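Local coordinates for chemotaxis protein CheX (Desulfovibrio desulfuricans subsp. desulfuricans str. G20, PDB 3HM4) that probably acts as a chemotaxis phosphatase of the CheC-like group, removing phosphate from the phosphorylated response regulator CheY, as its relatives do, at residues A25-P29 with F142-H146; V72-L77 with A91-V95. All coordinates share one frame. Where two conformers were deposited one is given. Residues are numbered along the deposited sequence.

Contact 1: A25-P29 with F142-H146; sequences AGIQP and FKTNH
Two pieces far apart in sequence run side by side here, with end-to-end directions 141° apart. A25-P29 leaves helix 10-25 through Gly26, in a left-handed conformation (phi/psi 62/22), goes on through Ile27 (-87/5) and the left-handed Gln28 (54/61), and becomes extended at Pro29. Opposite it, F142-H146 begins extended. Phe142 points its CB toward the loop and, with chi1 m, brings CD2 to 3.9 Å from Pro29 CB; its ring also stacks with that of Phe149. Lys143 turns its carbonyl to the partner, with Lys143 O 3.4 Å from Pro29 CA in a CA-H...O contact, while its backbone pairs with Ile30. Thr144 lies opposite Pro29, their CA atoms 4.5 Å apart. Its chi1 near p sets CG2 3.6 Å from Ile27 CD1, and OG1 accepts from His146 N at 2.9 Å, an ST turn; OG1 also bonds to Gly147 O. Asn145 makes both direct hydrogen bonds: Asn145 N to Ile27 O at 2.8 Å, and Asn145 ND2 to Gln28 OE1 at 2.9 Å. Water 1 joins Asn145 ND2 (3.0 Å) to Gly26 O (3.3 Å), and water 2 joins Asn145 OD1 (2.9 Å) to Gln28 O (2.7 Å), so the amide is held at both its ends. His146 closes the row, its CD2 4.1 Å from Ile27 CG2. The pairing continues the antiparallel ladder of strands 30-36 and 138-143 past its end, where the Lys143-Ile30 backbone pairing gives way to Asn145 N to Ile27 O.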
ATOM      1  N   ALA A  25      -3.440 -13.194 -17.513  1.00 21.16           N
ATOM      2  CA  ALA A  25      -4.884 -13.110 -17.633  1.00 22.65           C
ATOM      3  C   ALA A  25      -5.432 -13.161 -19.045  1.00 22.75           C
ATOM      4  O   ALA A  25      -6.641 -13.394 -19.185  1.00 24.84           O
ATOM      5  CB  ALA A  25      -5.404 -11.849 -16.899  1.00 23.07           C
ATOM      6  N   GLY A  26      -4.636 -12.900 -20.082  1.00 21.25           N
ATOM      7  CA  GLY A  26      -5.141 -12.956 -21.448  1.00 23.33           C
ATOM      8  C   GLY A  26      -6.253 -11.954 -21.770  1.00 23.36           C
ATOM      9  O   GLY A  26      -6.978 -12.107 -22.749  1.00 26.29           O
ATOM     10  N   ILE A  27      -6.331 -10.873 -20.987  1.00 22.60           N
ATOM     11  CA  ILE A  27      -7.382  -9.871 -21.102  1.00 20.22           C
ATOM     12  C   ILE A  27      -7.084  -8.774 -22.120  1.00 17.08           C
ATOM     13  O   ILE A  27      -7.855  -7.825 -22.194  1.00 17.67           O
ATOM     14  CB  ILE A  27      -7.760  -9.307 -19.695  1.00 21.92           C
ATOM     15  CG1 ILE A  27      -6.606  -8.494 -19.074  1.00 19.06           C
ATOM     16  CG2 ILE A  27      -8.301 -10.456 -18.742  1.00 25.01           C
ATOM     17  CD1 ILE A  27      -7.101  -7.876 -17.738  1.00 22.31           C
ATOM     18  N   GLN A  28      -5.974  -8.875 -22.880  1.00 17.08           N
ATOM     19  CA  GLN A  28      -5.621  -7.946 -23.931  1.00 17.86           C
ATOM     20  C   GLN A  28      -5.602  -6.499 -23.406  1.00 16.27           C
ATOM     21  O   GLN A  28      -6.316  -5.642 -23.907  1.00 17.85           O
ATOM     22  CB  GLN A  28      -6.521  -8.119 -25.164  1.00 20.15           C
ATOM     23  CG  GLN A  28      -6.219  -9.493 -25.826  1.00 21.97           C
ATOM     24  CD  GLN A  28      -7.095  -9.800 -27.019  1.00 25.51           C
ATOM     25  OE1 GLN A  28      -8.270 -10.070 -26.871  1.00 28.68           O
ATOM     26  NE2 GLN A  28      -6.510  -9.802 -28.190  1.00 27.46           N
ATOM     27  N   PRO A  29      -4.737  -6.208 -22.415  1.00 16.33           N
ATOM     28  CA  PRO A  29      -4.666  -4.860 -21.881  1.00 14.58           C
ATOM     29  C   PRO A  29      -4.139  -3.874 -22.926  1.00 15.10           C
ATOM     30  O   PRO A  29      -3.160  -4.169 -23.638  1.00 17.59           O
ATOM     31  CB  PRO A  29      -3.694  -4.980 -20.730  1.00 14.84           C
ATOM     32  CG  PRO A  29      -2.866  -6.133 -21.098  1.00 16.91           C
ATOM     33  CD  PRO A  29      -3.776  -7.089 -21.749  1.00 15.74           C
ATOM     34  N   PHE A 142      -6.089   1.882 -18.521  1.00 11.26           N
ATOM     35  CA  PHE A 142      -6.086   0.746 -19.427  1.00 11.93           C
ATOM     36  C   PHE A 142      -7.496   0.312 -19.744  1.00 12.72           C
ATOM     37  O   PHE A 142      -8.371   0.279 -18.867  1.00 13.42           O
ATOM     38  CB  PHE A 142      -5.406  -0.490 -18.793  1.00 12.29           C
ATOM     39  CG  PHE A 142      -3.898  -0.460 -18.809  1.00 11.94           C
ATOM     40  CD1 PHE A 142      -3.191   0.376 -17.942  1.00 12.77           C
ATOM     41  CD2 PHE A 142      -3.194  -1.313 -19.639  1.00 14.30           C
ATOM     42  CE1 PHE A 142      -1.798   0.381 -17.938  1.00 16.04           C
ATOM     43  CE2 PHE A 142      -1.814  -1.364 -19.622  1.00 15.45           C
ATOM     44  CZ  PHE A 142      -1.104  -0.489 -18.761  1.00 14.92           C
ATOM     45  N   LYS A 143      -7.669  -0.110 -20.999  1.00 13.39           N
ATOM     46  CA  LYS A 143      -8.826  -0.896 -21.421  1.00 14.05           C
ATOM     47  C   LYS A 143      -8.389  -2.359 -21.451  1.00 14.49           C
ATOM     48  O   LYS A 143      -7.214  -2.673 -21.621  1.00 14.40           O
ATOM     49  CB  LYS A 143      -9.263  -0.529 -22.831  1.00 14.96           C
ATOM     50  CG  LYS A 143      -9.824   0.847 -22.970  1.00 17.55           C
ATOM     51  CD  LYS A 143     -10.407   1.090 -24.389  1.00 22.07           C
ATOM     52  CE  LYS A 143      -9.424   0.985 -25.499  1.00 28.47           C
ATOM     53  NZ  LYS A 143      -8.372   1.986 -25.419  1.00 36.78           N
ATOM     54  N   THR A 144      -9.343  -3.259 -21.231  1.00 14.62           N
ATOM     55  CA  THR A 144      -9.133  -4.684 -21.387  1.00 14.89           C
ATOM     56  C   THR A 144     -10.398  -5.277 -21.989  1.00 15.01           C
ATOM     57  O   THR A 144     -11.410  -4.588 -22.190  1.00 16.71           O
ATOM     58  CB  THR A 144      -8.819  -5.414 -20.039  1.00 16.04           C
ATOM     59  OG1 THR A 144     -10.010  -5.721 -19.296  1.00 15.44           O
ATOM     60  CG2 THR A 144      -7.797  -4.674 -19.159  1.00 14.60           C
ATOM     61  N   ASN A 145     -10.384  -6.581 -22.213  1.00 15.66           N
ATOM     62  CA  ASN A 145     -11.600  -7.252 -22.689  1.00 16.89           C
ATOM     63  C   ASN A 145     -12.712  -7.311 -21.639  1.00 16.59           C
ATOM     64  O   ASN A 145     -13.856  -7.587 -21.973  1.00 18.25           O
ATOM     65  CB  ASN A 145     -11.292  -8.701 -23.088  1.00 19.59           C
ATOM     66  CG  ASN A 145     -10.335  -8.814 -24.249  1.00 19.27           C
ATOM     67  OD1 ASN A 145     -10.219  -7.904 -25.072  1.00 21.28           O
ATOM     68  ND2 ASN A 145      -9.680 -10.007 -24.365  1.00 22.30           N
ATOM     69  N   HIS A 146     -12.374  -7.042 -20.367  1.00 15.26           N
ATOM     70  CA  HIS A 146     -13.268  -7.182 -19.253  1.00 16.75           C
ATOM     71  C   HIS A 146     -13.163  -6.007 -18.313  1.00 15.37           C
ATOM     72  O   HIS A 146     -12.975  -6.202 -17.133  1.00 19.80           O
ATOM     73  CB  HIS A 146     -12.936  -8.470 -18.481  1.00 18.38           C
ATOM     74  CG  HIS A 146     -13.097  -9.704 -19.302  1.00 20.79           C
ATOM     75  ND1 HIS A 146     -14.325 -10.289 -19.511  1.00 26.50           N
ATOM     76  CD2 HIS A 146     -12.196 -10.444 -19.994  1.00 24.72           C
ATOM     77  CE1 HIS A 146     -14.172 -11.343 -20.295  1.00 30.31           C
ATOM     78  NE2 HIS A 146     -12.893 -11.454 -20.607  1.00 27.98           N
TER
HETATM   79  O   HOH W   1     -10.211 -11.996 -22.134  1.00 29.31           O
HETATM   80  O   HOH W   2      -8.743  -5.443 -25.164  1.00 21.90           O

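Contact 2: V72-L77 with A91-V95; sequences VVKAML and AVGEV
Two short helical segments cross almost at right angles, their axes 10.1 Å apart at closest approach and the signed crossing angle +85°. The backbones come nearest where Val73 CA lies 5.7 Å from Ala91 CA. Ala91 is the small bump: its CB drops into a hollow walled by Val73 CG2 (4.1 Å from Ala91 CB), Met76 SE (3.9 Å) and Leu77 CD1 (4.1 Å), three side chains at positions i, i+3 and i+4 of the C-terminal turns of helix 66-77. These are consecutive helices of the CheC-like fold, and helix 10-25 completes their interface: its Leu21 touches both Val72 and Val95. The return bump is Met76, a selenomethionine with chi1 m, chi2 t and chi3 p, which reaches into the groove between Ala91 and its neighbours a turn along. Its SE sits 3.5 Å from Val95 CG2, while Met76 CE lies 3.7 Å from Ala91 O and 4.4 Å from Glu94 CB. Glu94 offers only this aliphatic base, since its carboxylate leads away. Val72 and Val95, both chi1 t and both buried, meet at 4.3 Å between Val72 CG1 and Val95 CG2. No hydrogen bond crosses between the two segments.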
ATOM      1  N   VAL A  72      -9.535 -11.113 -14.019  1.00 14.77           N
ATOM      2  CA  VAL A  72      -8.146 -11.479 -13.753  1.00 15.28           C
ATOM      3  C   VAL A  72      -8.082 -12.722 -12.864  1.00 15.72           C
ATOM      4  O   VAL A  72      -7.359 -13.674 -13.179  1.00 17.02           O
ATOM      5  CB  VAL A  72      -7.348 -10.322 -13.138  1.00 13.88           C
ATOM      6  CG1 VAL A  72      -5.999 -10.759 -12.614  1.00 15.94           C
ATOM      7  CG2 VAL A  72      -7.253  -9.182 -14.137  1.00 15.25           C
ATOM      8  N   VAL A  73      -8.860 -12.729 -11.795  1.00 14.82           N
ATOM      9  CA  VAL A  73      -8.900 -13.849 -10.858  1.00 16.82           C
ATOM     10  C   VAL A  73      -9.382 -15.128 -11.595  1.00 18.16           C
ATOM     11  O   VAL A  73      -8.794 -16.203 -11.419  1.00 18.99           O
ATOM     12  CB  VAL A  73      -9.768 -13.549  -9.605  1.00 17.80           C
ATOM     13  CG1 VAL A  73     -10.011 -14.824  -8.777  1.00 20.35           C
ATOM     14  CG2 VAL A  73      -9.128 -12.429  -8.767  1.00 17.77           C
ATOM     15  N   LYS A  74     -10.419 -15.001 -12.433  1.00 17.36           N
ATOM     16  CA  LYS A  74     -10.930 -16.149 -13.192  1.00 19.05           C
ATOM     17  C   LYS A  74      -9.911 -16.643 -14.223  1.00 20.97           C
ATOM     18  O   LYS A  74      -9.753 -17.871 -14.440  1.00 23.21           O
ATOM     19  CB  LYS A  74     -12.271 -15.816 -13.852  1.00 19.43           C
ATOM     20  CG  LYS A  74     -13.399 -15.709 -12.885  1.00 22.28           C
ATOM     21  CD  LYS A  74     -14.728 -15.473 -13.560  1.00 27.83           C
ATOM     22  CE  LYS A  74     -15.844 -15.466 -12.544  1.00 32.64           C
ATOM     23  NZ  LYS A  74     -17.182 -15.455 -13.177  1.00 39.29           N
ATOM     24  N   ALA A  75      -9.243 -15.732 -14.916  1.00 19.94           N
ATOM     25  CA  ALA A  75      -8.228 -16.114 -15.906  1.00 20.03           C
ATOM     26  C   ALA A  75      -7.048 -16.853 -15.270  1.00 20.87           C
ATOM     27  O   ALA A  75      -6.599 -17.877 -15.810  1.00 23.16           O
ATOM     28  CB  ALA A  75      -7.742 -14.923 -16.693  1.00 21.15           C
HETATM   29  N   MSE A  76      -6.633 -16.422 -14.083  1.00 20.88           N
HETATM   30  CA  MSE A  76      -5.469 -16.992 -13.416  0.80 20.04           C
HETATM   31  C   MSE A  76      -5.716 -18.257 -12.639  1.00 21.28           C
HETATM   32  O   MSE A  76      -4.845 -19.130 -12.618  1.00 25.67           O
HETATM   33  CB  MSE A  76      -4.840 -15.956 -12.501  0.80 18.90           C
HETATM   34  CG  MSE A  76      -4.271 -14.857 -13.334  0.80 17.75           C
HETATM   35 SE   MSE A  76      -3.547 -13.486 -12.285  0.60 15.79          SE
HETATM   36  CE  MSE A  76      -1.950 -14.438 -11.573  0.80 19.90           C
ATOM     37  N   LEU A  77      -6.879 -18.357 -12.004  1.00 21.30           N
ATOM     38  CA  LEU A  77      -7.235 -19.471 -11.165  1.00 22.31           C
ATOM     39  C   LEU A  77      -8.447 -20.267 -11.626  1.00 22.59           C
ATOM     40  O   LEU A  77      -8.691 -21.335 -11.052  1.00 26.44           O
ATOM     41  CB  LEU A  77      -7.373 -18.982  -9.727  1.00 22.01           C
ATOM     42  CG  LEU A  77      -6.107 -18.351  -9.118  1.00 22.52           C
ATOM     43  CD1 LEU A  77      -6.377 -17.599  -7.814  1.00 24.57           C
ATOM     44  CD2 LEU A  77      -5.074 -19.460  -8.888  1.00 25.20           C
ATOM     45  N   ALA A  91      -4.094 -13.896  -6.543  1.00 13.28           N
ATOM     46  CA  ALA A  91      -3.931 -13.603  -7.981  1.00 14.24           C
ATOM     47  C   ALA A  91      -3.425 -12.179  -8.210  1.00 12.45           C
ATOM     48  O   ALA A  91      -2.437 -11.950  -8.915  1.00 13.40           O
ATOM     49  CB  ALA A  91      -5.260 -13.812  -8.741  1.00 14.80           C
ATOM     50  N   VAL A  92      -4.089 -11.212  -7.582  1.00 12.29           N
ATOM     51  CA  VAL A  92      -3.678  -9.807  -7.749  1.00 12.79           C
ATOM     52  C   VAL A  92      -2.340  -9.570  -7.075  1.00 11.96           C
ATOM     53  O   VAL A  92      -1.525  -8.797  -7.583  1.00 12.25           O
ATOM     54  CB  VAL A  92      -4.787  -8.822  -7.304  1.00 12.34           C
ATOM     55  CG1 VAL A  92      -4.272  -7.350  -7.326  1.00 13.16           C
ATOM     56  CG2 VAL A  92      -6.027  -9.024  -8.186  1.00 14.97           C
ATOM     57  N   GLY A  93      -2.110 -10.245  -5.953  1.00 11.52           N
ATOM     58  CA  GLY A  93      -0.816 -10.130  -5.282  1.00 12.83           C
ATOM     59  C   GLY A  93       0.332 -10.618  -6.166  1.00 12.43           C
ATOM     60  O   GLY A  93       1.383  -9.973  -6.244  1.00 13.80           O
ATOM     61  N   GLU A  94       0.114 -11.730  -6.870  1.00 13.28           N
ATOM     62  CA  GLU A  94       1.154 -12.220  -7.776  1.00 14.92           C
ATOM     63  C   GLU A  94       1.363 -11.300  -8.959  1.00 13.47           C
ATOM     64  O   GLU A  94       2.497 -11.026  -9.353  1.00 14.29           O
ATOM     65  CB  GLU A  94       0.865 -13.645  -8.229  1.00 17.44           C
ATOM     66  CG  GLU A  94       1.953 -14.213  -9.163  1.00 18.89           C
ATOM     67  CD  GLU A  94       3.379 -14.264  -8.544  1.00 25.27           C
ATOM     68  OE1 GLU A  94       3.530 -14.367  -7.305  1.00 28.51           O
ATOM     69  OE2 GLU A  94       4.381 -14.235  -9.312  1.00 33.78           O
ATOM     70  N   VAL A  95       0.268 -10.836  -9.557  1.00 12.82           N
ATOM     71  CA  VAL A  95       0.343  -9.844 -10.641  1.00 12.26           C
ATOM     72  C   VAL A  95       1.206  -8.649 -10.198  1.00 11.93           C
ATOM     73  O   VAL A  95       2.063  -8.178 -10.938  1.00 12.70           O
ATOM     74  CB  VAL A  95      -1.075  -9.352 -11.071  1.00 12.78           C
ATOM     75  CG1 VAL A  95      -1.026  -8.041 -11.900  1.00 13.65           C
ATOM     76  CG2 VAL A  95      -1.773 -10.508 -11.823  1.00 13.49           C
TER

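Overall arrangement
Contacts 1 and 2 sit side by side, their centres 13 Å apart, and touch where the loop of contact 1 meets helix 66-77: Ala25 O lies 3.1 Å from Ala75 CB, and Ile27 CD1 packs 3.8 Å from Val72 CG2. Both are only partly buried, but the balance differs. Of the touching residues, most in contact 1 are exposed and most in contact 2 buried. The chemistry follows: contact 1, where the helix-to-strand loop meets the end of strand 138-143 and the turn after it, uses backbone and amide hydrogen bonds with bridging waters, whereas contact 2, helix on helix, relies on apolar shape alone. Helix 10-25 borders both, with Leu21 as the shared residue.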